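PDB 5GXX: glucanase from Clostridium thermocellum, which probably hydrolyses internal beta-1,4-glucosidic bonds of cellulose, as a family 9 endoglucanase of the cellulosome. Local coordinates for residues V55-P60 against V109-D114. The protein carries 1 engineered substitution. Sequence-based numbering, arbitrary orientation.
Sequences VKFNLP and VYQIGD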
loop_
_atom_site.group_PDB
_atom_site.type_symbol
_atom_site.label_atom_id
_atom_site.label_comp_id
_atom_site.label_asym_id
_atom_site.label_seq_id
_atom_site.Cartn_x
_atom_site.Cartn_y
_atom_site.Cartn_z
ATOM N N VAL A 55 -10.279 6.828 -28.975
ATOM C CA VAL A 55 -11.599 6.382 -29.395
ATOM C C VAL A 55 -11.768 6.585 -30.896
ATOM O O VAL A 55 -11.286 7.578 -31.442
ATOM C CB VAL A 55 -12.708 7.151 -28.651
ATOM C CG1 VAL A 55 -14.097 6.602 -29.027
ATOM C CG2 VAL A 55 -12.510 7.047 -27.151
ATOM N N LYS A 56 -12.446 5.648 -31.555
ATOM C CA LYS A 56 -12.911 5.832 -32.924
ATOM C C LYS A 56 -14.386 6.241 -32.833
ATOM O O LYS A 56 -15.281 5.440 -32.525
ATOM C CB LYS A 56 -12.652 4.577 -33.778
ATOM C CG LYS A 56 -11.216 4.067 -33.753
ATOM C CD LYS A 56 -11.069 2.844 -34.655
ATOM C CE LYS A 56 -9.752 2.162 -34.428
ATOM N NZ LYS A 56 -9.685 0.963 -35.299
ATOM N N PHE A 57 -14.639 7.530 -33.044
ATOM C CA PHE A 57 -15.984 8.100 -33.005
ATOM C C PHE A 57 -16.433 8.332 -34.440
ATOM O O PHE A 57 -15.964 9.274 -35.075
ATOM C CB PHE A 57 -16.025 9.454 -32.290
ATOM C CG PHE A 57 -15.980 9.391 -30.781
ATOM C CD1 PHE A 57 -17.043 8.870 -30.058
ATOM C CD2 PHE A 57 -14.939 10.000 -30.077
ATOM C CE1 PHE A 57 -17.022 8.895 -28.661
ATOM C CE2 PHE A 57 -14.899 10.027 -28.683
ATOM C CZ PHE A 57 -15.960 9.472 -27.964
ATOM N N ASN A 58 -17.318 7.499 -34.972
ATOM C CA ASN A 58 -17.578 7.530 -36.410
ATOM C C ASN A 58 -18.224 8.802 -36.941
ATOM O O ASN A 58 -18.048 9.098 -38.119
ATOM C CB ASN A 58 -18.449 6.345 -36.859
ATOM C CG ASN A 58 -17.692 5.035 -36.955
ATOM O OD1 ASN A 58 -16.736 4.803 -36.217
ATOM N ND2 ASN A 58 -18.112 4.179 -37.894
ATOM N N LEU A 59 -18.983 9.524 -36.117
ATOM C CA LEU A 59 -19.643 10.734 -36.613
ATOM C C LEU A 59 -18.599 11.791 -36.997
ATOM O O LEU A 59 -18.561 12.197 -38.160
ATOM C CB LEU A 59 -20.736 11.264 -35.670
ATOM C CG LEU A 59 -21.499 12.525 -36.101
ATOM C CD1 LEU A 59 -22.152 12.377 -37.476
ATOM C CD2 LEU A 59 -22.548 12.863 -35.048
ATOM N N PRO A 60 -17.758 12.263 -36.054
ATOM C CA PRO A 60 -16.728 13.194 -36.526
ATOM C C PRO A 60 -15.693 12.553 -37.454
ATOM O O PRO A 60 -15.078 13.263 -38.250
ATOM C CB PRO A 60 -16.069 13.681 -35.226
ATOM C CG PRO A 60 -16.294 12.521 -34.264
ATOM C CD PRO A 60 -17.692 12.087 -34.594
ATOM N N VAL A 109 -20.981 -0.867 -37.203
ATOM C CA VAL A 109 -20.154 -0.540 -36.044
ATOM C C VAL A 109 -19.967 0.972 -36.123
ATOM O O VAL A 109 -19.470 1.467 -37.139
ATOM C CB VAL A 109 -18.764 -1.209 -36.105
ATOM C CG1 VAL A 109 -17.868 -0.681 -34.991
ATOM C CG2 VAL A 109 -18.891 -2.728 -35.996
ATOM N N TYR A 110 -20.365 1.689 -35.074
ATOM C CA TYR A 110 -20.282 3.157 -35.085
ATOM C C TYR A 110 -19.335 3.761 -34.058
ATOM O O TYR A 110 -19.177 4.982 -34.008
ATOM C CB TYR A 110 -21.681 3.783 -34.968
ATOM C CG TYR A 110 -22.343 3.734 -33.602
ATOM C CD1 TYR A 110 -23.124 2.640 -33.214
ATOM C CD2 TYR A 110 -22.231 4.806 -32.710
ATOM C CE1 TYR A 110 -23.750 2.617 -31.965
ATOM C CE2 TYR A 110 -22.840 4.787 -31.458
ATOM C CZ TYR A 110 -23.613 3.690 -31.097
ATOM O OH TYR A 110 -24.218 3.667 -29.857
ATOM N N GLN A 111 -18.719 2.921 -33.232
ATOM C CA GLN A 111 -17.744 3.388 -32.267
ATOM C C GLN A 111 -16.817 2.260 -31.845
ATOM O O GLN A 111 -17.247 1.117 -31.693
ATOM C CB GLN A 111 -18.457 3.983 -31.050
ATOM C CG GLN A 111 -17.539 4.651 -30.044
ATOM C CD GLN A 111 -18.280 5.506 -29.049
ATOM O OE1 GLN A 111 -19.170 6.278 -29.404
ATOM N NE2 GLN A 111 -17.883 5.400 -27.791
ATOM N N ILE A 112 -15.537 2.568 -31.653
ATOM C CA ILE A 112 -14.604 1.631 -31.028
ATOM C C ILE A 112 -13.992 2.331 -29.827
ATOM O O ILE A 112 -13.425 3.410 -29.952
ATOM C CB ILE A 112 -13.444 1.176 -31.950
ATOM C CG1 ILE A 112 -13.920 0.567 -33.278
ATOM C CG2 ILE A 112 -12.492 0.214 -31.206
ATOM C CD1 ILE A 112 -14.722 -0.719 -33.183
ATOM N N GLY A 113 -14.124 1.734 -28.649
ATOM C CA GLY A 113 -13.652 2.367 -27.430
ATOM C C GLY A 113 -14.764 3.063 -26.662
ATOM O O GLY A 113 -15.736 3.572 -27.237
ATOM N N ASP A 114 -14.600 3.063 -25.344
ATOM C CA ASP A 114 -15.505 3.691 -24.393
ATOM C C ASP A 114 -14.888 5.028 -24.029
ATOM O O ASP A 114 -13.760 5.072 -23.545
ATOM C CB ASP A 114 -15.589 2.800 -23.148
ATOM C CG ASP A 114 -16.537 3.342 -22.086
ATOM O OD1 ASP A 114 -16.217 4.353 -21.424
ATOM O OD2 ASP A 114 -17.592 2.711 -21.860
#
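The carbonyl O of Lys-56 is approached by two donors of the facing strand: Ile-112 N hydrogen-bonds to it at 3.0 Å on a lone pair, and the CA-H of Gln-111 adds a weaker contact. Lys-56 N returns a bond to Ile-112 O at 2.9 Å, making an antiparallel hydrogen-bonded pair. Their side chains run alongside each other, Lys-56 CD lying 3.9 Å from Ile-112 CG1; lysine suits this place because its methylenes pack on isoleucine while NZ hydrogen-bonds the carbonyl O atoms of Val-44 and Gly-46. This is the edge of a small three-stranded sheet in the largely helical family 9 catalytic domain, where strand 56-57 leads directly into helix 58-75. There Asn-58 N bonds Tyr-110 O at 3.3 Å, and its buried amide OD1 pairs with Tyr-98 OH. On the other face Phe-57 and Gln-111, a non-hydrogen-bonded pair, lie side by side, Gln-111 OE1 at the ring edge, 3.4 Å from Phe-57 CD1. Glutamine's NE2 can serve two carbonyls, Gly-113 O (almost straight, 175°) and Ala-186 O, fixing the amide's rotation. Gly-113 has backbone angles (phi 98°, psi 148°) at which a CB would press on the preceding carbonyl O. Val-55 CG1 sits over the centre of one Phe-57 ring face.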